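Local coordinates for protein 2,3-dimethylmalate lyase (Aspergillus niger, PDB 3FA4) that belongs to the phosphoenolpyruvate phosphomutase family, adopts the TIM-barrel fold of alternating strands and helices, is named a lyase and carries a bound magnesium ion, at residues L29-A34 with S75-S80; M96-T101 with R148-S153; A143-R148 with I155-R160. One frame throughout, in Å; residues are numbered along the deposited sequence.

Overall arrangement
Contacts 1 and 2 lie in the outer layer of one beta/alpha barrel; contact 3 joins that layer to the strand wall. Contact 1 sits apart, its centre 24 Å from that of contact 2 and 23 Å from that of contact 3, at a partly buried place touched by other subunits. Contacts 2 and 3 are 7 Å apart, centre to centre, and share Arg148 of helix 134-151. Contact 2 is partly buried, near the third subunit; contact 3 is the most buried. Van der Waals contact carries all three: a methyl over a guanidinium face in contact 1, a methyl on backbone and CB in contact 2, valine and isoleucine methyls on the helix in contact 3.

Contact 1: L29-A34 with S75-S80; sequences LSARVA and SNISPS
In the outer layer of the TIM barrel, Ile77 reaches across to Ala31 and Arg32 of helix 28-37, which forms the beta-alpha-beta crossover from strand 20-25 to strand 42-44. Ile77 belongs to the loop that follows helix 64-75 and leads into strand 83-86, the strand whose last residue, Asp86, joins Asp88 at the magnesium ion. One side chain from the loop therefore meets two consecutive residues of the helix, and the buried surface is a modest 156 Å². The nearest backbones are those of Arg32 and Ile77, with CA atoms 7.4 Å apart.

Ile77 divides the work between its two branches. CG2 lies anti to the backbone N (chi1, measured to CG1, is -69°), and this sends the two arms to different targets. The longer arm ends with CD1 against the methyl of Ala31, CD1 to CB 3.7 Å, an aliphatic contact on a helix face that also packs on Val25 of strand 20-25. Beyond the segment, Ile77 touches Leu35 one turn further along the same helix.

The short arm goes to the arginine. Arg32 bends sharply at its second torsion (chi2 -78°) and then runs extended, which lays the guanidinium beside Ile77. Its NH2 donates a hydrogen bond to the carbonyl oxygen of Gly55 of the second subunit, which ties the polar end into the assembly while one face of the guanidinium receives the methyl. Methyl CG2 of Ile77 lies over that face, 3.5 Å above its plane and displaced toward the rim, with Arg32 NE the nearest atom at 3.6 Å and Arg32 CZ at 3.7 Å from CG2.

Contact 2: M96-T101 with R148-S153; sequences MVARTT and RQRIGS
Van der Waals packing joins Thr101 and Ala98 of helix 94-107 to the last turn of helix 134-151. The main touch is the methyl of Thr101: CG2 rests 3.7 Å from the backbone N of Arg148 and 3.8 Å from Arg148 CB, so it presses on the helix backbone and the root of the arginine. At the rim, NH1 of Arg150 comes within 4.2 Å of Ala98 CB, which lies at the guanidinium's edge, near its plane; Arg150 also packs on Val286 of the third subunit.

Hydrogen bonds within each segment hold Thr101 and Arg148. With Thr101 OG1 anti to its carbonyl carbon (chi1 -58°), the hydroxyl folds back to Val97 O at 2.7 Å, while CG2 is turned outward to the other helix. Val97 O is gripped twice: OG1 comes from above the carbonyl plane and Thr101 N from the opposite face. On the other helix, the extended Arg148 side chain reaches the residue just past the last turn: NH1 donates to Ser153 O at 3.0 Å, on a lone pair in the carbonyl plane, and that oxygen lies in the guanidinium plane too. Arg148 O in turn accepts from Ser153 N at 2.8 Å.

Gly152, with positive phi, closes the helix in a Schellman motif whose second bond, Gly152 N to Gln149 O, is weak. The whole is the packing of adjacent outer helices of a beta/alpha barrel, small residues such as Ala98, Thr101, Ala144 and Ala147 meeting between them.

Contact 3: A143-R148 with I155-R160; sequences AAVQAR and IVVIAR
Aliphatic packing comes first: Val157 turns both its methyls to helix 134-151. Its CG1 lies 4.3 Å from Ala144 CB, and its CG2 4.4 Å from Val145 CG2, a loose fit of branched and small side chains. The methylenes of Arg148 extend the apolar patch, with CD 4.1 Å from Val157 CG2 and CB 3.8 Å from CG2 of Ile155.

A carbonyl oxygen adds a different kind of touch. CG of Arg148 sits between the backbone N and the carbonyl carbon (chi1 82°), and from there the extended chain passes beside Ile155, just before the strand begins. Arg148 CD approaches Ile155 O to 3.1 Å, a close carbon-to-oxygen meeting and not a hydrogen bond; the arginine's bonded partner is Ser153. Ile155 O also receives a weak hydrogen bond from Arg10 NH1. Asp185 accepts from Val157 N and forms a long, weak ion pair with Arg148 NH2, which probably tempers the nearness of Arg10.

The segments of helix and strand run antiparallel at 179°, their axes 9.4 Å apart, as expected for the returning half of a beta-alpha-beta crossover. Strand 156-161 lies between strands 111-114 and 186-189 in the parallel sheet, and helix 134-151 covers its outer face, with helix 94-107 alongside touching Ala144 and Ile155.

Contact 1: L29-A34 with S75-S80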
loop_
_atom_site.group_PDB
_atom_site.type_symbol
_atom_site.label_atom_id
_atom_site.label_comp_id
_atom_site.label_asym_id
_atom_site.label_seq_id
_atom_site.Cartn_x
_atom_site.Cartn_y
_atom_site.Cartn_z
ATOM N N LEU B 29 -15.633 -2.287 9.930
ATOM C CA LEU B 29 -16.854 -1.998 10.669
ATOM C C LEU B 29 -18.037 -2.896 10.394
ATOM O O LEU B 29 -18.692 -3.353 11.323
ATOM C CB LEU B 29 -17.315 -0.557 10.317
ATOM C CG LEU B 29 -16.997 0.538 11.308
ATOM C CD1 LEU B 29 -17.643 1.784 10.873
ATOM C CD2 LEU B 29 -17.531 0.106 12.671
ATOM N N SER B 30 -18.338 -3.103 9.098
ATOM C CA SER B 30 -19.394 -3.989 8.650
ATOM C C SER B 30 -19.079 -5.415 9.010
ATOM O O SER B 30 -19.966 -6.141 9.380
ATOM C CB SER B 30 -19.608 -3.883 7.170
ATOM O OG SER B 30 -18.399 -3.775 6.493
ATOM N N ALA B 31 -17.809 -5.791 8.833
ATOM C CA ALA B 31 -17.263 -7.087 9.254
ATOM C C ALA B 31 -17.437 -7.351 10.749
ATOM O O ALA B 31 -17.910 -8.421 11.105
ATOM C CB ALA B 31 -15.836 -7.215 8.827
ATOM N N ARG B 32 -17.129 -6.365 11.617
ATOM C CA ARG B 32 -17.351 -6.478 13.067
ATOM C C ARG B 32 -18.810 -6.592 13.426
ATOM O O ARG B 32 -19.160 -7.444 14.266
ATOM C CB ARG B 32 -16.822 -5.280 13.855
ATOM C CG ARG B 32 -15.387 -5.082 13.775
ATOM C CD ARG B 32 -14.774 -6.059 14.672
ATOM N NE ARG B 32 -13.345 -5.804 14.788
ATOM C CZ ARG B 32 -12.549 -6.414 15.664
ATOM N NH1 ARG B 32 -13.020 -7.329 16.518
ATOM N NH2 ARG B 32 -11.278 -6.095 15.689
ATOM N N VAL B 33 -19.653 -5.712 12.860
ATOM C CA VAL B 33 -21.133 -5.802 13.055
ATOM C C VAL B 33 -21.745 -7.179 12.674
ATOM O O VAL B 33 -22.476 -7.798 13.448
ATOM C CB VAL B 33 -21.859 -4.664 12.359
ATOM C CG1 VAL B 33 -23.295 -4.747 12.582
ATOM C CG2 VAL B 33 -21.310 -3.255 12.832
ATOM N N ALA B 34 -21.411 -7.673 11.488
ATOM C CA ALA B 34 -21.895 -8.971 11.023
ATOM C C ALA B 34 -21.402 -10.124 11.914
ATOM O O ALA B 34 -22.167 -11.058 12.217
ATOM C CB ALA B 34 -21.433 -9.191 9.573
ATOM N N SER B 75 -10.674 -11.193 6.587
ATOM C CA SER B 75 -10.329 -12.521 7.010
ATOM C C SER B 75 -9.691 -12.617 8.384
ATOM O O SER B 75 -9.814 -13.643 9.034
ATOM C CB SER B 75 -9.360 -13.152 6.023
ATOM O OG SER B 75 -9.876 -13.153 4.703
ATOM N N ASN B 76 -9.002 -11.572 8.840
ATOM C CA ASN B 76 -8.250 -11.698 10.054
ATOM C C ASN B 76 -8.835 -11.015 11.242
ATOM O O ASN B 76 -8.228 -11.001 12.262
ATOM C CB ASN B 76 -6.791 -11.355 9.814
ATOM C CG ASN B 76 -6.039 -12.503 9.146
ATOM O OD1 ASN B 76 -5.771 -13.517 9.759
ATOM N ND2 ASN B 76 -5.769 -12.362 7.872
ATOM N N ILE B 77 -9.999 -10.414 11.095
ATOM C CA ILE B 77 -10.873 -10.019 12.203
ATOM C C ILE B 77 -11.246 -11.199 13.117
ATOM O O ILE B 77 -10.989 -11.147 14.337
ATOM C CB ILE B 77 -12.125 -9.187 11.718
ATOM C CG1 ILE B 77 -11.595 -7.857 11.243
ATOM C CG2 ILE B 77 -13.059 -8.852 12.944
ATOM C CD1 ILE B 77 -12.524 -7.033 10.413
ATOM N N SER B 78 -11.758 -12.275 12.504
ATOM C CA SER B 78 -12.047 -13.582 13.168
ATOM C C SER B 78 -11.432 -14.621 12.199
ATOM O O SER B 78 -12.088 -14.975 11.240
ATOM C CB SER B 78 -13.576 -13.769 13.334
ATOM O OG SER B 78 -13.939 -15.097 13.806
ATOM N N PRO B 79 -10.129 -15.034 12.381
ATOM C CA PRO B 79 -9.490 -15.987 11.418
ATOM C C PRO B 79 -10.155 -17.401 11.212
ATOM O O PRO B 79 -9.854 -18.109 10.244
ATOM C CB PRO B 79 -8.033 -16.133 11.936
ATOM C CG PRO B 79 -7.860 -15.113 13.047
ATOM C CD PRO B 79 -9.200 -14.598 13.464
ATOM N N SER B 80 -11.052 -17.819 12.103
ATOM C CA SER B 80 -11.614 -19.140 11.966
ATOM C C SER B 80 -12.943 -19.023 11.285
ATOM O O SER B 80 -13.576 -20.051 10.995
ATOM C CB SER B 80 -11.784 -19.801 13.313
ATOM O OG SER B 80 -12.647 -19.019 14.133
#

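Contact 2: M96-T101 with R148-S153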
loop_
_atom_site.group_PDB
_atom_site.type_symbol
_atom_site.label_atom_id
_atom_site.label_comp_id
_atom_site.label_asym_id
_atom_site.label_seq_id
_atom_site.Cartn_x
_atom_site.Cartn_y
_atom_site.Cartn_z
ATOM N N MET B 96 -1.106 -13.313 -13.495
ATOM C CA MET B 96 -1.838 -12.492 -12.557
ATOM C C MET B 96 -2.879 -13.256 -11.777
ATOM O O MET B 96 -3.056 -13.015 -10.596
ATOM C CB MET B 96 -2.406 -11.251 -13.233
ATOM C CG MET B 96 -1.329 -10.149 -13.475
ATOM S SD MET B 96 -0.638 -9.322 -11.999
ATOM C CE MET B 96 0.723 -10.380 -11.818
ATOM N N VAL B 97 -3.569 -14.189 -12.397
ATOM C CA VAL B 97 -4.438 -15.102 -11.605
ATOM C C VAL B 97 -3.704 -15.843 -10.452
ATOM O O VAL B 97 -4.224 -15.921 -9.339
ATOM C CB VAL B 97 -5.215 -16.060 -12.513
ATOM C CG1 VAL B 97 -6.238 -16.803 -11.710
ATOM C CG2 VAL B 97 -5.883 -15.268 -13.609
ATOM N N ALA B 98 -2.513 -16.350 -10.740
ATOM C CA ALA B 98 -1.683 -17.175 -9.854
ATOM C C ALA B 98 -1.257 -16.374 -8.649
ATOM O O ALA B 98 -1.345 -16.852 -7.483
ATOM C CB ALA B 98 -0.421 -17.625 -10.604
ATOM N N ARG B 99 -0.741 -15.183 -8.961
ATOM C CA ARG B 99 -0.377 -14.148 -7.981
ATOM C C ARG B 99 -1.489 -13.762 -7.056
ATOM O O ARG B 99 -1.253 -13.613 -5.875
ATOM C CB ARG B 99 0.156 -12.899 -8.671
ATOM C CG ARG B 99 1.532 -13.121 -9.226
ATOM C CD ARG B 99 2.243 -11.823 -9.697
ATOM N NE ARG B 99 2.401 -10.777 -8.667
ATOM C CZ ARG B 99 3.534 -10.532 -8.001
ATOM N NH1 ARG B 99 4.594 -11.287 -8.200
ATOM N NH2 ARG B 99 3.607 -9.566 -7.070
ATOM N N THR B 100 -2.694 -13.571 -7.592
ATOM C CA THR B 100 -3.898 -13.249 -6.798
ATOM C C THR B 100 -4.228 -14.449 -5.875
ATOM O O THR B 100 -4.583 -14.293 -4.730
ATOM C CB THR B 100 -5.108 -13.090 -7.745
ATOM O OG1 THR B 100 -4.883 -12.056 -8.675
ATOM C CG2 THR B 100 -6.482 -12.882 -6.968
ATOM N N THR B 101 -4.109 -15.641 -6.432
ATOM C CA THR B 101 -4.469 -16.905 -5.735
ATOM C C THR B 101 -3.540 -17.083 -4.527
ATOM O O THR B 101 -4.017 -17.346 -3.470
ATOM C CB THR B 101 -4.421 -18.091 -6.713
ATOM O OG1 THR B 101 -5.334 -17.848 -7.809
ATOM C CG2 THR B 101 -4.787 -19.440 -6.051
ATOM N N ARG B 148 -2.882 -22.642 -6.473
ATOM C CA ARG B 148 -3.132 -23.039 -5.091
ATOM C C ARG B 148 -2.598 -24.417 -4.880
ATOM O O ARG B 148 -2.109 -24.737 -3.827
ATOM C CB ARG B 148 -4.627 -22.970 -4.740
ATOM C CG ARG B 148 -5.414 -24.194 -5.174
ATOM C CD ARG B 148 -6.926 -24.095 -4.823
ATOM N NE ARG B 148 -7.654 -25.272 -5.293
ATOM C CZ ARG B 148 -7.706 -26.445 -4.653
ATOM N NH1 ARG B 148 -7.084 -26.608 -3.501
ATOM N NH2 ARG B 148 -8.398 -27.451 -5.161
ATOM N N GLN B 149 -2.692 -25.252 -5.896
ATOM C CA GLN B 149 -1.992 -26.558 -5.926
ATOM C C GLN B 149 -0.444 -26.496 -5.714
ATOM O O GLN B 149 0.149 -27.302 -4.999
ATOM C CB GLN B 149 -2.334 -27.300 -7.241
ATOM C CG GLN B 149 -3.653 -28.179 -7.122
ATOM C CD GLN B 149 -4.244 -28.769 -8.453
ATOM O OE1 GLN B 149 -3.706 -28.613 -9.572
ATOM N NE2 GLN B 149 -5.369 -29.432 -8.306
ATOM N N ARG B 150 0.231 -25.559 -6.348
ATOM C CA ARG B 150 1.651 -25.356 -6.141
ATOM C C ARG B 150 2.005 -25.086 -4.697
ATOM O O ARG B 150 2.977 -25.577 -4.194
ATOM C CB ARG B 150 2.133 -24.191 -6.971
ATOM C CG ARG B 150 2.814 -24.521 -8.237
ATOM C CD ARG B 150 3.041 -23.288 -9.047
ATOM N NE ARG B 150 2.444 -23.403 -10.353
ATOM C CZ ARG B 150 1.769 -22.468 -10.978
ATOM N NH1 ARG B 150 1.590 -21.285 -10.460
ATOM N NH2 ARG B 150 1.303 -22.734 -12.168
ATOM N N ILE B 151 1.208 -24.270 -4.041
ATOM C CA ILE B 151 1.518 -23.816 -2.656
ATOM C C ILE B 151 0.786 -24.570 -1.550
ATOM O O ILE B 151 0.947 -24.219 -0.377
ATOM C CB ILE B 151 1.401 -22.278 -2.488
ATOM C CG1 ILE B 151 -0.037 -21.813 -2.805
ATOM C CG2 ILE B 151 2.506 -21.597 -3.334
ATOM C CD1 ILE B 151 -0.516 -20.500 -2.266
ATOM N N GLY B 152 0.092 -25.661 -1.916
ATOM C CA GLY B 152 -0.566 -26.551 -0.973
ATOM C C GLY B 152 -1.742 -25.879 -0.311
ATOM O O GLY B 152 -2.099 -26.169 0.813
ATOM N N SER B 153 -2.380 -24.970 -1.027
ATOM C CA SER B 153 -3.441 -24.151 -0.447
ATOM C C SER B 153 -4.800 -24.693 -0.762
ATOM O O SER B 153 -5.051 -25.110 -1.899
ATOM C CB SER B 153 -3.319 -22.748 -0.963
ATOM O OG SER B 153 -4.531 -22.074 -0.764
#

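Contact 3: A143-R148 with I155-R160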
loop_
_atom_site.group_PDB
_atom_site.type_symbol
_atom_site.label_atom_id
_atom_site.label_comp_id
_atom_site.label_asym_id
_atom_site.label_seq_id
_atom_site.Cartn_x
_atom_site.Cartn_y
_atom_site.Cartn_z
ATOM N N ALA B 143 -5.286 -21.740 -14.082
ATOM C CA ALA B 143 -4.177 -21.005 -13.450
ATOM C C ALA B 143 -4.337 -20.798 -11.930
ATOM O O ALA B 143 -3.364 -20.790 -11.193
ATOM C CB ALA B 143 -3.979 -19.653 -14.158
ATOM N N ALA B 144 -5.574 -20.624 -11.491
ATOM C CA ALA B 144 -5.983 -20.539 -10.070
ATOM C C ALA B 144 -5.867 -21.896 -9.364
ATOM O O ALA B 144 -5.252 -22.046 -8.317
ATOM C CB ALA B 144 -7.459 -19.997 -9.977
ATOM N N VAL B 145 -6.500 -22.889 -9.929
ATOM C CA VAL B 145 -6.391 -24.282 -9.438
ATOM C C VAL B 145 -4.932 -24.726 -9.410
ATOM O O VAL B 145 -4.476 -25.297 -8.438
ATOM C CB VAL B 145 -7.308 -25.210 -10.286
ATOM C CG1 VAL B 145 -7.253 -26.669 -9.845
ATOM C CG2 VAL B 145 -8.748 -24.633 -10.300
ATOM N N GLN B 146 -4.165 -24.442 -10.441
ATOM C CA GLN B 146 -2.788 -24.880 -10.416
ATOM C C GLN B 146 -1.921 -24.071 -9.451
ATOM O O GLN B 146 -0.975 -24.606 -8.842
ATOM C CB GLN B 146 -2.194 -24.853 -11.811
ATOM C CG GLN B 146 -2.867 -25.845 -12.795
ATOM C CD GLN B 146 -2.404 -25.588 -14.223
ATOM O OE1 GLN B 146 -1.784 -24.558 -14.492
ATOM N NE2 GLN B 146 -2.710 -26.489 -15.125
ATOM N N ALA B 147 -2.249 -22.800 -9.289
ATOM C CA ALA B 147 -1.525 -21.923 -8.372
ATOM C C ALA B 147 -1.660 -22.366 -6.947
ATOM O O ALA B 147 -0.670 -22.418 -6.283
ATOM C CB ALA B 147 -1.994 -20.452 -8.517
ATOM N N ARG B 148 -2.882 -22.642 -6.473
ATOM C CA ARG B 148 -3.132 -23.039 -5.091
ATOM C C ARG B 148 -2.598 -24.417 -4.880
ATOM O O ARG B 148 -2.109 -24.737 -3.827
ATOM C CB ARG B 148 -4.627 -22.970 -4.740
ATOM C CG ARG B 148 -5.414 -24.194 -5.174
ATOM C CD ARG B 148 -6.926 -24.095 -4.823
ATOM N NE ARG B 148 -7.654 -25.272 -5.293
ATOM C CZ ARG B 148 -7.706 -26.445 -4.653
ATOM N NH1 ARG B 148 -7.084 -26.608 -3.501
ATOM N NH2 ARG B 148 -8.398 -27.451 -5.161
ATOM N N ILE B 155 -7.538 -22.894 -0.508
ATOM C CA ILE B 155 -8.458 -21.847 -0.872
ATOM C C ILE B 155 -9.466 -22.473 -1.880
ATOM O O ILE B 155 -9.068 -23.269 -2.713
ATOM C CB ILE B 155 -7.689 -20.550 -1.407
ATOM C CG1 ILE B 155 -8.633 -19.309 -1.375
ATOM C CG2 ILE B 155 -7.077 -20.825 -2.753
ATOM C CD1 ILE B 155 -7.984 -17.998 -1.539
ATOM N N VAL B 156 -10.753 -22.122 -1.739
ATOM C CA VAL B 156 -11.898 -22.581 -2.537
ATOM C C VAL B 156 -12.081 -21.699 -3.798
ATOM O O VAL B 156 -12.282 -20.525 -3.694
ATOM C CB VAL B 156 -13.185 -22.681 -1.585
ATOM C CG1 VAL B 156 -14.508 -22.818 -2.339
ATOM C CG2 VAL B 156 -13.043 -23.855 -0.607
ATOM N N VAL B 157 -11.946 -22.276 -4.985
ATOM C CA VAL B 157 -12.127 -21.556 -6.238
ATOM C C VAL B 157 -13.590 -21.565 -6.673
ATOM O O VAL B 157 -14.174 -22.611 -6.958
ATOM C CB VAL B 157 -11.175 -22.069 -7.366
ATOM C CG1 VAL B 157 -11.297 -21.199 -8.560
ATOM C CG2 VAL B 157 -9.715 -21.970 -6.885
ATOM N N ILE B 158 -14.204 -20.390 -6.668
ATOM C CA ILE B 158 -15.562 -20.275 -7.165
ATOM C C ILE B 158 -15.520 -19.781 -8.597
ATOM O O ILE B 158 -14.844 -18.805 -8.822
ATOM C CB ILE B 158 -16.424 -19.381 -6.289
ATOM C CG1 ILE B 158 -16.263 -19.789 -4.789
ATOM C CG2 ILE B 158 -17.843 -19.454 -6.811
ATOM C CD1 ILE B 158 -17.163 -19.108 -3.762
ATOM N N ALA B 159 -16.189 -20.485 -9.535
ATOM C CA ALA B 159 -16.270 -20.120 -10.947
ATOM C C ALA B 159 -17.585 -19.365 -11.195
ATOM O O ALA B 159 -18.658 -19.900 -11.076
ATOM C CB ALA B 159 -16.149 -21.380 -11.856
ATOM N N ARG B 160 -17.488 -18.080 -11.481
ATOM C CA ARG B 160 -18.623 -17.260 -11.791
ATOM C C ARG B 160 -18.736 -17.031 -13.303
ATOM O O ARG B 160 -17.727 -16.886 -14.012
ATOM C CB ARG B 160 -18.446 -15.926 -11.064
ATOM C CG ARG B 160 -19.480 -14.936 -11.408
ATOM C CD ARG B 160 -19.294 -13.737 -10.608
ATOM N NE ARG B 160 -19.738 -12.574 -11.347
ATOM C CZ ARG B 160 -20.201 -11.462 -10.793
ATOM N NH1 ARG B 160 -20.254 -11.338 -9.484
ATOM N NH2 ARG B 160 -20.576 -10.464 -11.568
#